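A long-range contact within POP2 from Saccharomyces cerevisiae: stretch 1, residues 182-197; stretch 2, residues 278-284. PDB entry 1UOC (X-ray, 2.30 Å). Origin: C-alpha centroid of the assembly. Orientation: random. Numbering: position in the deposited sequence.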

# COMPACT_ATOMS: atom_id res chain seq x y z
N ASN A 182 19.91 6.43 -8.28
CA ASN A 182 19.85 7.65 -7.49
C ASN A 182 18.41 8.10 -7.30
O ASN A 182 17.54 7.78 -8.10
N LYS A 183 18.18 8.85 -6.22
CA LYS A 183 16.86 9.36 -5.87
C LYS A 183 16.11 9.92 -7.08
O LYS A 183 14.97 9.55 -7.35
N GLU A 184 16.78 10.82 -7.80
CA GLU A 184 16.20 11.47 -8.98
C GLU A 184 15.64 10.47 -10.01
O GLU A 184 14.50 10.61 -10.45
N ASP A 185 16.44 9.48 -10.39
CA ASP A 185 16.00 8.49 -11.37
C ASP A 185 14.93 7.57 -10.80
O ASP A 185 14.08 7.05 -11.53
N PHE A 186 14.98 7.36 -9.49
CA PHE A 186 13.99 6.52 -8.81
C PHE A 186 12.64 7.20 -8.95
O PHE A 186 11.65 6.60 -9.35
N GLU A 187 12.60 8.48 -8.61
CA GLU A 187 11.37 9.24 -8.70
C GLU A 187 10.81 9.27 -10.12
O GLU A 187 9.59 9.21 -10.31
N TRP A 188 11.69 9.34 -11.10
CA TRP A 188 11.26 9.37 -12.50
C TRP A 188 10.49 8.09 -12.83
O TRP A 188 9.38 8.15 -13.34
N TRP A 189 11.07 6.94 -12.53
CA TRP A 189 10.42 5.66 -12.81
C TRP A 189 9.11 5.50 -12.04
O TRP A 189 8.13 4.99 -12.59
N VAL A 190 9.11 5.92 -10.78
CA VAL A 190 7.92 5.84 -9.94
C VAL A 190 6.78 6.63 -10.58
O VAL A 190 5.66 6.13 -10.67
N HIS A 191 7.06 7.85 -11.03
CA HIS A 191 6.02 8.67 -11.65
C HIS A 191 5.53 8.04 -12.95
O HIS A 191 4.38 8.23 -13.33
N GLN A 192 6.39 7.28 -13.62
CA GLN A 192 6.01 6.63 -14.88
C GLN A 192 5.07 5.45 -14.64
O GLN A 192 4.13 5.25 -15.40
N TYR A 193 5.32 4.67 -13.58
CA TYR A 193 4.45 3.53 -13.26
C TYR A 193 3.20 3.96 -12.51
O TYR A 193 2.14 3.34 -12.65
N MET A 194 3.32 5.01 -11.71
CA MET A 194 2.18 5.51 -10.93
C MET A 194 2.09 7.01 -11.12
O MET A 194 2.51 7.79 -10.26
N PRO A 195 1.54 7.44 -12.26
CA PRO A 195 1.37 8.86 -12.61
C PRO A 195 0.43 9.65 -11.71
O PRO A 195 0.32 10.87 -11.81
N ASN A 196 -0.26 8.95 -10.81
CA ASN A 196 -1.21 9.62 -9.92
C ASN A 196 -1.20 8.90 -8.58
O ASN A 196 -1.81 7.84 -8.43
N PHE A 197 -0.51 9.46 -7.59
CA PHE A 197 -0.48 8.79 -6.31
C PHE A 197 -0.32 9.72 -5.11
O PHE A 197 0.12 10.86 -5.23
N TYR A 278 0.20 17.79 -3.31
CA TYR A 278 1.14 16.77 -2.88
C TYR A 278 1.08 15.47 -3.66
O TYR A 278 1.65 14.46 -3.26
N GLN A 279 0.38 15.48 -4.79
CA GLN A 279 0.31 14.30 -5.63
C GLN A 279 1.75 13.98 -6.02
O GLN A 279 2.56 14.88 -6.22
N GLY A 280 2.07 12.69 -6.11
CA GLY A 280 3.40 12.26 -6.51
C GLY A 280 4.56 12.58 -5.59
O GLY A 280 5.70 12.25 -5.90
N VAL A 281 4.28 13.19 -4.45
CA VAL A 281 5.34 13.56 -3.52
C VAL A 281 5.70 12.40 -2.60
O VAL A 281 4.86 11.91 -1.86
N ILE A 282 6.96 11.99 -2.68
CA ILE A 282 7.49 10.90 -1.87
C ILE A 282 8.33 11.46 -0.73
O ILE A 282 8.03 11.26 0.45
N TYR A 283 9.38 12.17 -1.12
CA TYR A 283 10.36 12.74 -0.19
C TYR A 283 10.22 14.22 0.17
O TYR A 283 11.21 14.85 0.54
N GLY A 284 9.02 14.77 0.07
CA GLY A 284 8.85 16.17 0.41
C GLY A 284 8.64 17.05 -0.80
O GLY A 284 9.18 16.82 -1.88

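What ties the two stretches together where Phe-197 meets Gly-280? Two hydrogen bonds do, and both use the main chain of Phe-197. Gly-280 N donates to Phe-197 O at 2.8 Å, nearly straight at 171°, while Phe-197 N donates to Gln-279 OE1 at 2.9 Å. Gln-279 thus acts as a substitute for backbone: its chi1 is t and its chi2 m, and although its CA-to-CB bond points sideways, the end of the side chain reaches across to the other stretch. Phe-197 O also receives a CA-H...O contact from Gln-279 CA at 3.5 Å. Within stretch 2, the type II turn from Tyr-278 to Val-281 is closed by Val-281 N donating to Tyr-278 O at 3.2 Å, a bond that uses a different amide from the Gly-280 N that crosses the contact.

What else does Gln-279 OE1 accept? Water 1 donates to Gln-279 OE1 at 3.0 Å, so this oxygen accepts from both a backbone amide and a water. The same water donates to Met-194 O at 2.8 Å, giving that carbonyl a partner just beyond the helix, and lies 2.7 Å from His-191 ND1 in a hydrogen bond whose direction is not decided. One water therefore links the end of the helix to the turn. Pro-195 O, 3.5 Å from Gln-279 OE1, gains nothing from the approach, since both atoms are acceptors.

Which side chains fill the apolar space? Ile-282 points toward the first stretch with chi1 m and chi2 t. Its CD1 lies 4.1 Å from Phe-186 CE2 and 4.0 Å from Val-190 CG1, both of these residues having chi1 t and pointing toward the second stretch. Ile-282 CG1 meets the edge of the Phe-197 ring, 3.5 Å from Phe-197 CZ. That ring, set by a p chi1, offers a face to Gly-280, whose CA sits 3.7 Å from the centroid of the Phe-197 ring in a CH-pi contact. The positive phi of Gly-280 by itself favours glycine.

How are the charges beside Tyr-283 accommodated? Lys-183 NZ and Glu-187 OE1 form a salt bridge at 2.6 Å, one helical turn apart, so the two charges answer each other within the first stretch; the lysine amine has a further partner elsewhere in the structure. Tyr-283, chi1 m, points toward the first stretch. Its ring packs against the lysine's aliphatic part, Tyr-283 CD1 to Lys-183 CG being 3.9 Å, and Glu-187 OE1 lies at the ring edge, 3.7 Å from Tyr-283 CD1.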

# COMPACT_ATOMS: atom_id res chain seq x y z
CB ASN A 182 20.65 8.77 -8.18
CG ASN A 182 20.19 9.03 -9.60
OD1 ASN A 182 20.48 8.25 -10.51
ND2 ASN A 182 19.46 10.12 -9.79
CB LYS A 183 17.01 10.46 -4.81
CG LYS A 183 15.72 10.79 -4.08
CD LYS A 183 15.89 11.98 -3.15
CE LYS A 183 15.68 13.30 -3.89
NZ LYS A 183 14.25 13.51 -4.27
CB GLU A 184 17.27 12.36 -9.62
CG GLU A 184 18.40 12.76 -8.65
CD GLU A 184 17.90 13.52 -7.41
OE1 GLU A 184 18.65 13.58 -6.40
OE2 GLU A 184 16.78 14.06 -7.45
CB ASP A 185 17.19 7.65 -11.86
CG ASP A 185 18.29 8.49 -12.51
OD1 ASP A 185 19.20 7.90 -13.13
OD2 ASP A 185 18.25 9.74 -12.40
CB PHE A 186 14.37 6.39 -7.33
CG PHE A 186 13.29 5.81 -6.46
CD1 PHE A 186 12.85 4.51 -6.65
CD2 PHE A 186 12.75 6.56 -5.42
CE1 PHE A 186 11.88 3.95 -5.79
CE2 PHE A 186 11.79 6.02 -4.57
CZ PHE A 186 11.36 4.71 -4.75
CB GLU A 187 11.59 10.67 -8.19
CG GLU A 187 11.90 10.72 -6.71
CD GLU A 187 12.01 12.14 -6.17
OE1 GLU A 187 12.07 12.30 -4.93
OE2 GLU A 187 12.05 13.09 -6.98
CB TRP A 188 12.47 9.49 -13.44
CG TRP A 188 12.08 9.75 -14.87
CD1 TRP A 188 11.80 10.97 -15.43
CD2 TRP A 188 11.84 8.77 -15.89
NE1 TRP A 188 11.41 10.80 -16.74
CE2 TRP A 188 11.42 9.47 -17.05
CE3 TRP A 188 11.93 7.37 -15.94
CZ2 TRP A 188 11.10 8.82 -18.25
CZ3 TRP A 188 11.60 6.71 -17.14
CH2 TRP A 188 11.19 7.45 -18.27
CB TRP A 189 11.35 4.50 -12.48
CG TRP A 189 12.36 4.25 -13.54
CD1 TRP A 189 13.66 4.68 -13.55
CD2 TRP A 189 12.15 3.55 -14.76
NE1 TRP A 189 14.28 4.28 -14.72
CE2 TRP A 189 13.37 3.58 -15.48
CE3 TRP A 189 11.05 2.89 -15.33
CZ2 TRP A 189 13.52 2.98 -16.74
CZ3 TRP A 189 11.20 2.29 -16.59
CH2 TRP A 189 12.42 2.34 -17.27
CB VAL A 190 8.19 6.39 -8.52
CG1 VAL A 190 6.88 6.57 -7.76
CG2 VAL A 190 9.07 5.42 -7.75
CB HIS A 191 6.49 10.11 -11.89
CG HIS A 191 6.77 10.88 -10.64
ND1 HIS A 191 5.92 10.86 -9.55
CD2 HIS A 191 7.79 11.70 -10.30
CE1 HIS A 191 6.41 11.64 -8.60
NE2 HIS A 191 7.54 12.17 -9.03
CB GLN A 192 7.26 6.15 -15.63
CG GLN A 192 8.10 7.28 -16.25
CD GLN A 192 7.25 8.18 -17.14
OE1 GLN A 192 6.37 7.70 -17.85
NE2 GLN A 192 7.50 9.47 -17.10
CB TYR A 193 5.20 2.50 -12.42
CG TYR A 193 6.18 1.66 -13.21
CD1 TYR A 193 7.55 1.76 -12.99
CD2 TYR A 193 5.73 0.78 -14.21
CE1 TYR A 193 8.45 1.01 -13.74
CE2 TYR A 193 6.62 0.03 -14.96
CZ TYR A 193 7.97 0.15 -14.72
OH TYR A 193 8.85 -0.58 -15.48
CB MET A 194 2.35 5.19 -9.44
CG MET A 194 2.56 3.73 -9.12
SD MET A 194 2.56 3.42 -7.34
CE MET A 194 3.80 4.56 -6.85
CB PRO A 195 0.88 8.80 -14.06
CG PRO A 195 0.13 7.48 -14.12
CD PRO A 195 1.04 6.56 -13.34
CB ASN A 196 -2.61 9.56 -10.57
CG ASN A 196 -3.63 10.41 -9.84
OD1 ASN A 196 -3.35 11.02 -8.81
ND2 ASN A 196 -4.84 10.46 -10.39
CB PHE A 197 0.63 7.72 -6.32
CG PHE A 197 2.00 8.23 -5.98
CD1 PHE A 197 2.37 8.46 -4.66
CD2 PHE A 197 2.94 8.45 -6.98
CE1 PHE A 197 3.64 8.91 -4.34
CE2 PHE A 197 4.23 8.90 -6.67
CZ PHE A 197 4.58 9.13 -5.34
CB TYR A 278 0.97 16.49 -1.39
CG TYR A 278 1.60 17.55 -0.53
CD1 TYR A 278 0.98 18.78 -0.32
CD2 TYR A 278 2.85 17.34 0.04
CE1 TYR A 278 1.59 19.77 0.44
CE2 TYR A 278 3.48 18.32 0.80
CZ TYR A 278 2.85 19.54 0.99
OH TYR A 278 3.48 20.51 1.73
CB GLN A 279 -0.52 14.60 -6.90
CG GLN A 279 -0.75 13.41 -7.81
CD GLN A 279 0.50 13.01 -8.57
OE1 GLN A 279 0.91 11.84 -8.54
NE2 GLN A 279 1.11 13.97 -9.26
CB VAL A 281 4.95 14.79 -2.67
CG1 VAL A 281 6.04 15.10 -1.67
CG2 VAL A 281 4.72 15.99 -3.58
CB ILE A 282 8.45 10.02 -2.69
CG1 ILE A 282 7.76 9.48 -3.94
CG2 ILE A 282 8.95 8.87 -1.83
CD1 ILE A 282 8.70 8.73 -4.86
CB TYR A 283 11.76 12.49 -0.75
CG TYR A 283 12.18 11.03 -0.70
CD1 TYR A 283 12.56 10.35 -1.85
CD2 TYR A 283 12.22 10.35 0.51
CE1 TYR A 283 12.96 9.00 -1.79
CE2 TYR A 283 12.61 9.02 0.59
CZ TYR A 283 12.99 8.35 -0.57
OH TYR A 283 13.39 7.03 -0.47
O HOH W 1 3.22 10.45 -9.84